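Local atomic coordinates of endoglucanase, family GH5 (Zobellia galactanivorans, PDB entry 6GL2), a protein that hydrolyses hemicellulose, probably including mixed-linked glucan, as a TIM-barrel glycoside hydrolase of family GH5. Residues 24-29 against 63-68; 78-83 against 128-133; 114-119 against 166-171; 151-156 against 197-202; 203-208 against 224-229. All coordinates share one frame; numbering follows the deposited sequence. Where two conformers were deposited one is given.

How the contacts relate
Contacts 1, 4 and 5 are buried and belong to the eight-stranded barrel or the loops leaving its strands, whereas contacts 2 and 3 are partly buried, their centres about 20 and 21 Å from the centre of the chain, where loops and helices meet around the barrel. Both outer contacts use helix 117-137, and in each one polar side chain, Q133 or E168, bonds backbone groups beside apolar packing. The inner three combine backbone bonds with a polar network: R63 of contact 1 bonds N151 of contact 4, and E152 of contact 4 bonds H227 of contact 5. Contact 3 packs on contact 4 through P115 and H155, while W68 of contact 1 meets I80 of contact 2.

Contact 1 (24-29 against 63-68); sequences GWNLGN and RLPVTW
N26 and R63 rise side by side from the same face of the sheet, pointing the same way, with amide and guanidinium planes 88° apart. R63 NH1 donates to N26 OD1 at 2.8 Å along a nearly straight N-H (163°). The oxygen lies in the guanidinium plane, while NH1 is tilted from the amide plane. With its CG anti to the backbone N (chi1 -180°), the arginine runs extended past the asparagine, and R63 CG comes within 3.1 Å of N26 OD1. Parallel backbone pairing underlies them: R63 N bonds W25 O, and L27 N bonds R63 O. L27 and L64 also lie alongside each other, L27 CD2 touching L64 CD1 at 3.8 Å. L27 is the centre of an inverse gamma turn, and L27 O lies 3.4 Å from P65 CG. R63 further forms salt bridges with E148 and E275. Strands 24-26 and 61-64, linked through helix 48-57, stand between strands 304-307 and 101-105 of the barrel, with both leucines packed on I91 of helix 82-96.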
# COMPACT_ATOMS: atom_id res chain seq x y z
N GLY A 24 6.49 -5.01 6.78
CA GLY A 24 5.56 -3.95 7.15
C GLY A 24 4.25 -4.41 7.62
O GLY A 24 3.84 -5.57 7.50
N TRP A 25 3.55 -3.47 8.21
CA TRP A 25 2.21 -3.63 8.77
C TRP A 25 1.36 -2.42 8.37
O TRP A 25 1.83 -1.31 8.42
CB TRP A 25 2.31 -3.80 10.30
CG TRP A 25 1.03 -4.00 11.02
CD1 TRP A 25 0.46 -5.21 11.43
CD2 TRP A 25 0.20 -2.98 11.64
NE1 TRP A 25 -0.71 -5.00 12.14
CE2 TRP A 25 -0.88 -3.67 12.31
CE3 TRP A 25 0.24 -1.60 11.67
CZ2 TRP A 25 -1.88 -2.97 12.98
CZ3 TRP A 25 -0.77 -0.93 12.38
CH2 TRP A 25 -1.80 -1.61 13.03
N ASN A 26 0.13 -2.70 7.91
CA ASN A 26 -0.87 -1.67 7.55
C ASN A 26 -1.75 -1.24 8.71
O ASN A 26 -2.35 -2.09 9.33
CB ASN A 26 -1.85 -2.19 6.47
CG ASN A 26 -1.34 -2.14 5.06
OD1 ASN A 26 -1.38 -1.10 4.42
ND2 ASN A 26 -0.78 -3.26 4.55
N LEU A 27 -1.84 0.02 8.89
CA LEU A 27 -2.84 0.64 9.77
C LEU A 27 -4.20 0.72 9.04
O LEU A 27 -4.63 1.80 8.62
CB LEU A 27 -2.36 1.98 10.30
CG LEU A 27 -3.19 2.67 11.35
CD1 LEU A 27 -3.08 1.97 12.70
CD2 LEU A 27 -2.97 4.16 11.46
N GLY A 28 -4.79 -0.45 8.81
CA GLY A 28 -6.00 -0.47 8.03
C GLY A 28 -7.26 -0.09 8.79
O GLY A 28 -7.31 -0.25 10.00
N ASN A 29 -8.27 0.30 8.05
CA ASN A 29 -9.49 0.79 8.58
C ASN A 29 -9.37 1.86 9.63
O ASN A 29 -10.02 1.87 10.67
CB ASN A 29 -10.36 -0.37 9.07
CG ASN A 29 -11.03 -1.18 7.93
OD1 ASN A 29 -10.77 -1.00 6.77
ND2 ASN A 29 -11.91 -2.13 8.32
N ARG A 63 2.57 1.08 6.81
CA ARG A 63 1.80 1.63 5.70
C ARG A 63 0.54 2.33 6.35
O ARG A 63 -0.12 1.74 7.20
CB ARG A 63 1.37 0.58 4.66
CG ARG A 63 0.56 1.15 3.49
CD ARG A 63 0.63 0.23 2.31
NE ARG A 63 -0.18 0.62 1.15
CZ ARG A 63 -1.44 0.21 0.92
NH1 ARG A 63 -2.09 -0.49 1.77
NH2 ARG A 63 -1.97 0.47 -0.26
N LEU A 64 0.41 3.59 5.99
CA LEU A 64 -0.57 4.52 6.54
C LEU A 64 -1.51 4.90 5.41
O LEU A 64 -1.38 5.95 4.75
CB LEU A 64 0.20 5.77 7.09
CG LEU A 64 -0.64 6.89 7.66
CD1 LEU A 64 -1.66 6.33 8.65
CD2 LEU A 64 0.33 7.93 8.29
N PRO A 65 -2.50 4.01 5.18
CA PRO A 65 -3.43 4.34 4.07
C PRO A 65 -4.40 5.47 4.50
O PRO A 65 -4.82 5.55 5.63
CB PRO A 65 -4.16 3.00 3.94
CG PRO A 65 -4.10 2.35 5.27
CD PRO A 65 -2.79 2.76 5.79
N VAL A 66 -4.60 6.37 3.55
CA VAL A 66 -5.43 7.53 3.90
C VAL A 66 -6.42 7.71 2.77
O VAL A 66 -6.09 7.77 1.58
CB VAL A 66 -4.58 8.83 3.98
CG1 VAL A 66 -5.45 10.04 4.31
CG2 VAL A 66 -3.47 8.70 5.04
N THR A 67 -7.67 7.89 3.15
CA THR A 67 -8.78 8.27 2.24
C THR A 67 -8.98 9.77 2.42
O THR A 67 -9.10 10.25 3.55
CB THR A 67 -10.05 7.45 2.50
OG1 THR A 67 -9.79 6.09 2.16
CG2 THR A 67 -11.26 8.02 1.70
N TRP A 68 -8.95 10.49 1.33
CA TRP A 68 -8.93 11.97 1.35
C TRP A 68 -10.29 12.55 1.02
O TRP A 68 -10.50 13.72 1.31
CB TRP A 68 -7.85 12.50 0.36
CG TRP A 68 -6.50 12.03 0.72
CD1 TRP A 68 -5.89 10.86 0.32
CD2 TRP A 68 -5.51 12.65 1.59
NE1 TRP A 68 -4.67 10.75 0.87
CE2 TRP A 68 -4.37 11.80 1.63
CE3 TRP A 68 -5.52 13.83 2.32
CZ2 TRP A 68 -3.25 12.08 2.41
CZ3 TRP A 68 -4.41 14.10 3.13
CH2 TRP A 68 -3.28 13.27 3.09
O HOH W 1 -4.74 4.59 8.27

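Contact 2 (78-83 against 128-133); sequences YLIEAN and SKVWTQ
Q133 reaches across from its helix to grip the backbone on both sides of L79. Q133 NE2 donates to Y78 O at 2.8 Å (165°), approaching from above the carbonyl plane, and Q133 OE1 accepts I80 N at 2.9 Å in a nearly straight bond. CG of Q133 lies anti to the carbonyl carbon (chi1 -63°) and the chain is extended beyond it, which carries the amide out to the facing loop. Q133 NE2 also donates to K129 O, one turn back, at 3.1 Å; with both partners near the amide plane, the three bonds together fix its rotation. K129 O in turn receives Q133 N from the opposite face of its plane. The contact joins helix 117-137 to the loop that leads into helix 82-96, two helices of the outer layer of the TIM barrel. I80 slides past Q133 in the opposite direction; its chain, extended at chi2 (175°), brings I80 CD1 to 3.8 Å from Q133 CB and 4.0 Å from V130 CG1. I80 also packs on W68. Y78 crosses K129 at about a right angle, the edge of its ring carrying Y78 CD2 to 4.2 Å from K129 CB, while Y78 CB meets V130 CG2 more loosely.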
# COMPACT_ATOMS: atom_id res chain seq x y z
N TYR A 78 -9.46 22.40 -4.84
CA TYR A 78 -9.54 21.07 -4.15
C TYR A 78 -8.73 21.15 -2.85
O TYR A 78 -7.87 20.28 -2.62
CB TYR A 78 -9.07 19.98 -5.06
CG TYR A 78 -9.92 19.80 -6.30
CD1 TYR A 78 -11.22 19.28 -6.21
CD2 TYR A 78 -9.40 20.09 -7.57
CE1 TYR A 78 -11.98 19.09 -7.36
CE2 TYR A 78 -10.16 19.91 -8.72
CZ TYR A 78 -11.44 19.41 -8.59
OH TYR A 78 -12.19 19.21 -9.72
N LEU A 79 -8.94 22.17 -2.03
CA LEU A 79 -8.18 22.35 -0.82
C LEU A 79 -8.36 21.16 0.15
O LEU A 79 -9.51 20.81 0.47
CB LEU A 79 -8.68 23.66 -0.13
CG LEU A 79 -8.01 24.01 1.18
CD1 LEU A 79 -6.53 24.15 1.18
CD2 LEU A 79 -8.66 25.25 1.76
N ILE A 80 -7.30 20.63 0.64
CA ILE A 80 -7.37 19.60 1.66
C ILE A 80 -7.48 20.27 3.01
O ILE A 80 -6.65 21.18 3.33
CB ILE A 80 -6.11 18.68 1.62
CG1 ILE A 80 -5.92 18.01 0.25
CG2 ILE A 80 -6.23 17.62 2.73
CD1 ILE A 80 -4.63 17.19 0.14
N GLU A 81 -8.37 19.84 3.87
CA GLU A 81 -8.50 20.42 5.19
C GLU A 81 -7.21 20.27 5.97
O GLU A 81 -6.67 19.18 6.09
CB GLU A 81 -9.68 19.77 5.92
CG GLU A 81 -11.05 19.95 5.26
CD GLU A 81 -12.16 19.16 5.97
OE1 GLU A 81 -11.87 18.38 6.88
OE2 GLU A 81 -13.34 19.31 5.60
N ALA A 82 -6.75 21.38 6.54
CA ALA A 82 -5.52 21.39 7.29
C ALA A 82 -5.49 20.46 8.47
O ALA A 82 -4.49 19.79 8.70
CB ALA A 82 -5.22 22.82 7.70
N ASN A 83 -6.61 20.36 9.14
CA ASN A 83 -6.62 19.52 10.27
C ASN A 83 -6.56 18.02 9.95
O ASN A 83 -6.16 17.24 10.82
CB ASN A 83 -7.75 19.88 11.26
CG ASN A 83 -9.15 19.70 10.71
OD1 ASN A 83 -9.38 19.35 9.56
ND2 ASN A 83 -10.14 19.96 11.60
N SER A 128 -3.65 16.27 -9.59
CA SER A 128 -2.49 17.14 -9.57
C SER A 128 -2.55 18.08 -8.36
O SER A 128 -1.55 18.25 -7.65
CB SER A 128 -2.47 17.98 -10.86
OG SER A 128 -1.30 18.74 -10.89
N LYS A 129 -3.71 18.66 -8.10
CA LYS A 129 -3.91 19.62 -7.01
C LYS A 129 -3.75 18.88 -5.66
O LYS A 129 -3.12 19.37 -4.70
CB LYS A 129 -5.28 20.25 -7.04
CG LYS A 129 -5.46 21.34 -8.08
CD LYS A 129 -4.46 22.44 -7.94
CE LYS A 129 -4.68 23.52 -9.00
NZ LYS A 129 -3.60 24.55 -9.00
N VAL A 130 -4.33 17.68 -5.52
CA VAL A 130 -4.30 16.94 -4.26
C VAL A 130 -2.88 16.50 -4.00
O VAL A 130 -2.41 16.68 -2.87
CB VAL A 130 -5.31 15.78 -4.30
CG1 VAL A 130 -5.12 14.81 -3.10
CG2 VAL A 130 -6.73 16.38 -4.28
N TRP A 131 -2.16 15.86 -4.93
CA TRP A 131 -0.82 15.45 -4.71
C TRP A 131 0.11 16.61 -4.43
O TRP A 131 1.07 16.50 -3.66
CB TRP A 131 -0.23 14.44 -5.76
CG TRP A 131 -0.37 13.04 -5.29
CD1 TRP A 131 -1.17 12.03 -5.83
CD2 TRP A 131 0.23 12.49 -4.11
NE1 TRP A 131 -1.07 10.90 -5.07
CE2 TRP A 131 -0.22 11.12 -4.00
CE3 TRP A 131 1.13 12.98 -3.18
CZ2 TRP A 131 0.12 10.33 -2.93
CZ3 TRP A 131 1.49 12.17 -2.15
CH2 TRP A 131 1.02 10.84 -2.01
N THR A 132 -0.08 17.75 -5.13
CA THR A 132 0.74 18.89 -4.79
C THR A 132 0.63 19.26 -3.30
O THR A 132 1.64 19.53 -2.68
CB THR A 132 0.38 20.08 -5.69
OG1 THR A 132 0.72 19.74 -7.05
CG2 THR A 132 1.20 21.34 -5.32
N GLN A 133 -0.58 19.26 -2.81
CA GLN A 133 -0.82 19.58 -1.44
C GLN A 133 -0.24 18.61 -0.43
O GLN A 133 0.34 19.00 0.58
CB GLN A 133 -2.25 19.84 -1.15
CG GLN A 133 -2.82 21.04 -1.87
CD GLN A 133 -4.32 21.03 -1.68
OE1 GLN A 133 -4.79 21.41 -0.58
NE2 GLN A 133 -5.08 20.67 -2.70

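Contact 3 (114-119 against 166-171); sequences LPTYEK and TQEGRD
Y117 and E168 slide past each other in opposite directions, the glutamate chain lying over one face of the tyrosine ring. E168 CG sits 3.7 Å from the centroid of the Y117 ring, a CH-pi contact only 15° off the normal. Because CG is anti to the backbone N (chi1 169°) and the chain stays extended, the carboxylate passes beyond the ring to the backbone: Y117 N donates to E168 OE2 at 2.7 Å, on its anti lone pair. A water links the same oxygen to E118 N. Next to the N-cap T116, at the start of a weakly bonded first turn, the carboxylate charge may be favoured by the helix end. An alanine in place of E168 would probably leave Y117 N without this acceptor and the ring face without its aliphatic cover, freeing the tyrosine to turn. D171 OD2 lies at the ring edge near Y117 OH, but the angle is poor and a bond is doubtful. P115 O lies 3.4 Å from G169 CA, a CA-H...O contact. P115 packs further along helix 167-186, on A172, V173 and Y176, so the start of helix 117-137 rests against its neighbour, with H155 of the loop after strand 145-148 adjoining.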
# COMPACT_ATOMS: atom_id res chain seq x y z
N LEU A 114 -11.98 7.85 -11.34
CA LEU A 114 -12.50 6.78 -12.20
C LEU A 114 -11.67 6.70 -13.44
O LEU A 114 -11.47 7.72 -14.10
CB LEU A 114 -13.94 7.13 -12.62
CG LEU A 114 -15.12 6.58 -11.79
CD1 LEU A 114 -16.50 7.15 -12.13
CD2 LEU A 114 -15.24 5.09 -11.96
N PRO A 115 -11.07 5.53 -13.75
CA PRO A 115 -10.17 5.35 -14.87
C PRO A 115 -10.94 5.10 -16.20
O PRO A 115 -10.92 3.98 -16.75
CB PRO A 115 -9.30 4.19 -14.43
CG PRO A 115 -10.22 3.37 -13.65
CD PRO A 115 -11.18 4.31 -12.95
N THR A 116 -11.58 6.16 -16.70
CA THR A 116 -12.24 6.14 -18.02
C THR A 116 -11.81 7.39 -18.74
O THR A 116 -11.47 8.41 -18.14
CB THR A 116 -13.79 6.16 -17.88
OG1 THR A 116 -14.18 7.43 -17.39
CG2 THR A 116 -14.31 5.02 -16.91
N TYR A 117 -11.79 7.31 -20.10
CA TYR A 117 -11.42 8.53 -20.92
C TYR A 117 -12.39 9.66 -20.63
O TYR A 117 -11.97 10.81 -20.64
CB TYR A 117 -11.30 8.22 -22.41
CG TYR A 117 -10.23 7.22 -22.74
CD1 TYR A 117 -8.98 7.29 -22.13
CD2 TYR A 117 -10.42 6.22 -23.67
CE1 TYR A 117 -7.99 6.39 -22.43
CE2 TYR A 117 -9.38 5.30 -23.97
CZ TYR A 117 -8.19 5.41 -23.35
OH TYR A 117 -7.09 4.56 -23.55
N GLU A 118 -13.65 9.36 -20.40
CA GLU A 118 -14.72 10.32 -20.12
C GLU A 118 -14.35 11.16 -18.91
O GLU A 118 -14.60 12.37 -18.88
CB GLU A 118 -16.08 9.67 -19.87
N LYS A 119 -13.84 10.54 -17.83
CA LYS A 119 -13.56 11.25 -16.59
C LYS A 119 -12.13 11.68 -16.47
O LYS A 119 -11.83 12.45 -15.57
CB LYS A 119 -13.86 10.32 -15.44
CG LYS A 119 -15.32 9.92 -15.31
CD LYS A 119 -16.20 10.92 -14.61
CE LYS A 119 -17.35 10.19 -13.89
NZ LYS A 119 -18.43 11.06 -13.30
N THR A 166 -9.66 -3.06 -18.32
CA THR A 166 -9.65 -2.97 -19.78
C THR A 166 -8.47 -2.14 -20.23
O THR A 166 -7.77 -1.51 -19.44
CB THR A 166 -10.91 -2.26 -20.23
OG1 THR A 166 -10.86 -0.92 -19.76
CG2 THR A 166 -12.19 -2.90 -19.72
N GLN A 167 -8.20 -2.10 -21.53
CA GLN A 167 -7.13 -1.29 -22.00
C GLN A 167 -7.33 0.19 -21.66
O GLN A 167 -6.31 0.88 -21.30
CB GLN A 167 -6.94 -1.43 -23.53
CG GLN A 167 -5.71 -0.68 -24.01
CD GLN A 167 -4.46 -1.33 -23.44
OE1 GLN A 167 -4.22 -2.54 -23.68
NE2 GLN A 167 -3.65 -0.56 -22.68
N GLU A 168 -8.53 0.67 -21.79
CA GLU A 168 -8.84 2.03 -21.43
C GLU A 168 -8.54 2.30 -19.93
O GLU A 168 -7.95 3.29 -19.61
CB GLU A 168 -10.27 2.33 -21.68
CG GLU A 168 -10.81 3.65 -21.11
CD GLU A 168 -12.31 3.86 -21.27
OE1 GLU A 168 -13.14 2.89 -21.56
OE2 GLU A 168 -12.82 4.96 -21.08
N GLY A 169 -8.93 1.36 -19.08
CA GLY A 169 -8.72 1.53 -17.63
C GLY A 169 -7.25 1.53 -17.37
O GLY A 169 -6.80 2.40 -16.56
N ARG A 170 -6.40 0.66 -17.91
CA ARG A 170 -4.98 0.65 -17.64
C ARG A 170 -4.35 1.91 -18.17
O ARG A 170 -3.39 2.41 -17.59
CB ARG A 170 -4.30 -0.56 -18.23
CG ARG A 170 -4.76 -1.86 -17.58
CD ARG A 170 -4.03 -3.12 -18.06
NE ARG A 170 -4.20 -3.41 -19.48
CZ ARG A 170 -5.22 -4.08 -19.94
NH1 ARG A 170 -5.28 -4.30 -21.26
NH2 ARG A 170 -6.16 -4.61 -19.21
N ASP A 171 -4.78 2.39 -19.33
CA ASP A 171 -4.26 3.62 -19.90
C ASP A 171 -4.55 4.79 -18.97
O ASP A 171 -3.59 5.57 -18.68
CB ASP A 171 -4.91 3.91 -21.25
CG ASP A 171 -4.37 3.10 -22.39
OD1 ASP A 171 -3.36 2.41 -22.27
OD2 ASP A 171 -5.03 3.21 -23.47
O HOH W 2 -15.00 6.56 -21.34

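Contact 4 (151-156 against 197-202); sequences NEPRHK and MVSTYA
Y201 OH accepts H155 N at 2.9 Å along a nearly straight N-H (165°), while P153 O lies over the centre of one face of the ring. That same carbonyl oxygen is bonded by A202 N at 2.8 Å, so P153 O is satisfied by the backbone of the facing segment. Y201 CG stands anti to the backbone N (chi1 180°), which brings the hydroxyl end back to the loop at H155. R154 turns its end away: R154 NH1 donates to E152 O at 2.9 Å, in the guanidinium plane, and salt bridges to E110 and E161 occupy NH1 and NE, while R154 CB packs on A202 CB at 4.0 Å. In the conformer given, S199 OG, 3.4 Å from P153 CD, is bonded with H177 NE2. N151 OD1 takes R63 NH2, and E152 OE2 takes H227 ND1. N151-E152-P153 is the Asn-Glu-Pro signature of GH5, whose glutamate serves as acid/base in relatives; the bonds at P153 O and H155 N, with H227 at the carboxylate, would help to fix where E152 stands.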
# COMPACT_ATOMS: atom_id res chain seq x y z
N ASN A 151 -3.85 3.61 -4.53
CA ASN A 151 -3.89 2.33 -3.86
C ASN A 151 -4.16 1.20 -4.84
O ASN A 151 -3.27 0.43 -5.22
CB ASN A 151 -4.93 2.44 -2.75
CG ASN A 151 -5.22 1.10 -2.10
OD1 ASN A 151 -4.28 0.33 -1.88
ND2 ASN A 151 -6.48 0.80 -1.92
N GLU A 152 -5.40 1.07 -5.25
CA GLU A 152 -5.92 -0.01 -6.15
C GLU A 152 -6.73 0.66 -7.25
O GLU A 152 -7.94 0.41 -7.33
CB GLU A 152 -6.66 -1.06 -5.42
CG GLU A 152 -5.83 -1.84 -4.42
CD GLU A 152 -6.49 -2.95 -3.78
OE1 GLU A 152 -7.79 -2.99 -3.80
OE2 GLU A 152 -5.80 -3.84 -3.17
N PRO A 153 -6.14 1.57 -8.01
CA PRO A 153 -6.94 2.40 -8.96
C PRO A 153 -7.58 1.48 -10.04
O PRO A 153 -6.94 0.67 -10.62
CB PRO A 153 -5.92 3.33 -9.55
CG PRO A 153 -4.62 2.57 -9.47
CD PRO A 153 -4.70 1.86 -8.14
N ARG A 154 -8.88 1.60 -10.19
CA ARG A 154 -9.66 0.62 -10.97
C ARG A 154 -11.02 1.16 -11.21
O ARG A 154 -11.44 2.12 -10.59
CB ARG A 154 -9.76 -0.75 -10.24
CG ARG A 154 -10.64 -0.64 -8.98
CD ARG A 154 -10.40 -1.85 -8.10
NE ARG A 154 -11.32 -1.82 -6.98
CZ ARG A 154 -11.21 -1.12 -5.88
NH1 ARG A 154 -10.17 -0.33 -5.69
NH2 ARG A 154 -12.15 -1.23 -4.94
N HIS A 155 -11.79 0.48 -12.09
CA HIS A 155 -13.17 0.85 -12.32
C HIS A 155 -14.11 -0.08 -11.57
O HIS A 155 -14.30 -1.23 -11.98
CB HIS A 155 -13.45 0.86 -13.84
CG HIS A 155 -14.76 1.51 -14.16
ND1 HIS A 155 -15.07 1.87 -15.45
CD2 HIS A 155 -15.73 2.00 -13.39
CE1 HIS A 155 -16.26 2.48 -15.42
NE2 HIS A 155 -16.66 2.57 -14.17
N LYS A 156 -14.57 0.34 -10.42
CA LYS A 156 -15.32 -0.53 -9.58
C LYS A 156 -16.66 -0.92 -10.21
O LYS A 156 -17.28 -0.06 -10.89
CB LYS A 156 -15.65 0.19 -8.30
CG LYS A 156 -14.46 0.39 -7.38
CD LYS A 156 -14.85 1.22 -6.15
CE LYS A 156 -15.85 0.45 -5.33
NZ LYS A 156 -16.09 1.16 -4.02
N MET A 197 5.95 4.81 -4.63
CA MET A 197 5.37 3.58 -5.00
C MET A 197 4.23 3.77 -5.96
O MET A 197 3.24 4.49 -5.66
CB MET A 197 4.89 2.85 -3.71
CG MET A 197 5.99 2.21 -2.90
SD MET A 197 5.42 1.72 -1.22
CE MET A 197 4.02 0.71 -1.67
N VAL A 198 4.36 3.16 -7.12
CA VAL A 198 3.43 3.27 -8.22
C VAL A 198 2.83 1.92 -8.52
O VAL A 198 3.56 1.01 -8.91
CB VAL A 198 4.10 3.92 -9.45
CG1 VAL A 198 3.26 3.90 -10.72
CG2 VAL A 198 4.61 5.34 -9.17
N SER A 199 1.53 1.81 -8.42
CA SER A 199 0.81 0.56 -8.59
C SER A 199 0.46 0.25 -10.04
O SER A 199 0.32 1.11 -10.89
CB SER A 199 -0.52 0.59 -7.83
OG SER A 199 -1.36 1.57 -8.41
N THR A 200 0.30 -1.05 -10.30
CA THR A 200 -0.41 -1.51 -11.49
C THR A 200 -1.88 -1.18 -11.31
O THR A 200 -2.38 -0.75 -10.27
CB THR A 200 -0.24 -3.01 -11.61
OG1 THR A 200 -0.62 -3.59 -10.35
CG2 THR A 200 1.21 -3.44 -11.93
N TYR A 201 -2.64 -1.36 -12.40
CA TYR A 201 -4.09 -1.27 -12.33
C TYR A 201 -4.56 -2.19 -11.19
O TYR A 201 -4.23 -3.35 -11.16
CB TYR A 201 -4.67 -1.69 -13.69
CG TYR A 201 -6.19 -1.63 -13.71
CD1 TYR A 201 -6.97 -2.63 -13.16
CD2 TYR A 201 -6.86 -0.58 -14.30
CE1 TYR A 201 -8.36 -2.58 -13.17
CE2 TYR A 201 -8.26 -0.52 -14.30
CZ TYR A 201 -9.00 -1.50 -13.75
OH TYR A 201 -10.37 -1.40 -13.74
N ALA A 202 -5.35 -1.61 -10.27
CA ALA A 202 -5.93 -2.33 -9.15
C ALA A 202 -4.89 -2.86 -8.17
O ALA A 202 -5.20 -3.71 -7.32
CB ALA A 202 -6.91 -3.40 -9.56

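Contact 5 (203-208 against 224-229); sequences ASTASN and VSVHSY
The H227 imidazole carries A203 CB over one face, 3.6 Å from the ring centroid and 16° off the normal, shifted toward the rim; A203 CB comes nearest to H227 CG, at 3.5 Å. N151 and E275 also touch this side chain. With CG beside the backbone N (chi1 -59°), the ring stands close to its own amide, so A203 serves both: H227 N donates to A203 O at 2.9 Å, essentially straight (178°), on a lone pair in the carbonyl plane. A leucine in place of H227 would remove ND1, and would probably leave E152 OE2 without this mate and replace the flat CH-pi face under A203 CB with a branched, uneven one. T205 crosses V226 at about a right angle, T205 CG2 touching V226 CB at 3.8 Å and S228 CB at 4.1 Å. The hydroxyls of T205 and S228 both bond E255. Between A203 and T205, S204 OG accepts A206 N at 2.9 Å, an ST turn leading into helix 207-212. This loop follows strand 196-199 and packs against strand 222-227, whose V226 meets M273 of strand 271-276 and F263 of helix 246-266, while T205 touches I259 of that helix.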
# COMPACT_ATOMS: atom_id res chain seq x y z
N ALA A 203 -3.63 -2.48 -8.33
CA ALA A 203 -2.49 -3.17 -7.69
C ALA A 203 -2.50 -4.63 -8.02
O ALA A 203 -2.00 -5.48 -7.29
CB ALA A 203 -2.43 -2.94 -6.17
N SER A 204 -3.04 -4.99 -9.20
CA SER A 204 -3.14 -6.36 -9.69
C SER A 204 -1.82 -6.94 -10.11
O SER A 204 -0.96 -6.28 -10.59
CB SER A 204 -4.05 -6.32 -10.91
OG SER A 204 -4.33 -7.66 -11.37
N THR A 205 -1.81 -8.27 -10.00
CA THR A 205 -0.67 -9.07 -10.53
C THR A 205 -1.12 -9.78 -11.81
O THR A 205 -0.34 -10.65 -12.28
CB THR A 205 -0.09 -10.01 -9.46
OG1 THR A 205 -1.09 -10.95 -9.11
CG2 THR A 205 0.47 -9.24 -8.22
N ALA A 206 -2.31 -9.54 -12.31
CA ALA A 206 -2.79 -10.11 -13.60
C ALA A 206 -1.73 -9.75 -14.64
O ALA A 206 -1.12 -8.69 -14.69
CB ALA A 206 -4.18 -9.61 -13.89
N SER A 207 -1.50 -10.68 -15.61
CA SER A 207 -0.46 -10.45 -16.61
C SER A 207 -0.68 -9.19 -17.49
O SER A 207 0.28 -8.56 -17.83
CB SER A 207 -0.23 -11.71 -17.52
OG SER A 207 0.03 -12.81 -16.69
N ASN A 208 -1.92 -8.88 -17.81
CA ASN A 208 -2.18 -7.68 -18.60
C ASN A 208 -1.85 -6.39 -17.84
O ASN A 208 -1.25 -5.47 -18.38
CB ASN A 208 -3.61 -7.59 -19.15
CG ASN A 208 -4.66 -7.87 -18.14
OD1 ASN A 208 -4.38 -7.99 -16.91
ND2 ASN A 208 -5.87 -8.04 -18.61
N VAL A 224 7.70 -0.39 -7.56
CA VAL A 224 6.44 -0.95 -7.97
C VAL A 224 5.67 -1.38 -6.74
O VAL A 224 6.16 -1.92 -5.78
CB VAL A 224 6.72 -2.19 -8.83
CG1 VAL A 224 5.43 -2.93 -9.20
CG2 VAL A 224 7.53 -1.79 -10.08
N SER A 225 4.37 -1.08 -6.75
CA SER A 225 3.38 -1.53 -5.76
C SER A 225 2.41 -2.54 -6.36
O SER A 225 1.73 -2.22 -7.36
CB SER A 225 2.55 -0.30 -5.24
OG SER A 225 1.56 -0.77 -4.36
N VAL A 226 2.31 -3.71 -5.78
CA VAL A 226 1.29 -4.70 -6.10
C VAL A 226 0.75 -5.23 -4.81
O VAL A 226 1.41 -5.13 -3.74
CB VAL A 226 1.78 -5.86 -7.01
CG1 VAL A 226 2.09 -5.31 -8.41
CG2 VAL A 226 2.96 -6.55 -6.39
N HIS A 227 -0.47 -5.73 -4.86
CA HIS A 227 -1.10 -6.41 -3.77
C HIS A 227 -1.43 -7.82 -4.25
O HIS A 227 -1.98 -7.97 -5.36
CB HIS A 227 -2.38 -5.70 -3.36
CG HIS A 227 -2.19 -4.25 -2.93
ND1 HIS A 227 -3.23 -3.42 -2.69
CD2 HIS A 227 -1.06 -3.58 -2.68
CE1 HIS A 227 -2.70 -2.21 -2.33
NE2 HIS A 227 -1.43 -2.30 -2.28
N SER A 228 -1.25 -8.83 -3.44
CA SER A 228 -1.55 -10.24 -3.84
C SER A 228 -1.96 -11.06 -2.64
O SER A 228 -1.11 -11.52 -1.89
CB SER A 228 -0.36 -10.83 -4.49
OG SER A 228 -0.87 -12.11 -5.04
N TYR A 229 -3.25 -11.14 -2.45
CA TYR A 229 -3.82 -11.93 -1.40
C TYR A 229 -3.92 -13.44 -1.83
O TYR A 229 -4.99 -13.96 -1.98
CB TYR A 229 -5.15 -11.44 -0.97
CG TYR A 229 -5.19 -10.06 -0.26
CD1 TYR A 229 -5.17 -8.89 -1.00
CD2 TYR A 229 -5.17 -9.96 1.11
CE1 TYR A 229 -5.27 -7.67 -0.36
CE2 TYR A 229 -5.24 -8.73 1.75
CZ TYR A 229 -5.27 -7.63 1.02
OH TYR A 229 -5.40 -6.43 1.73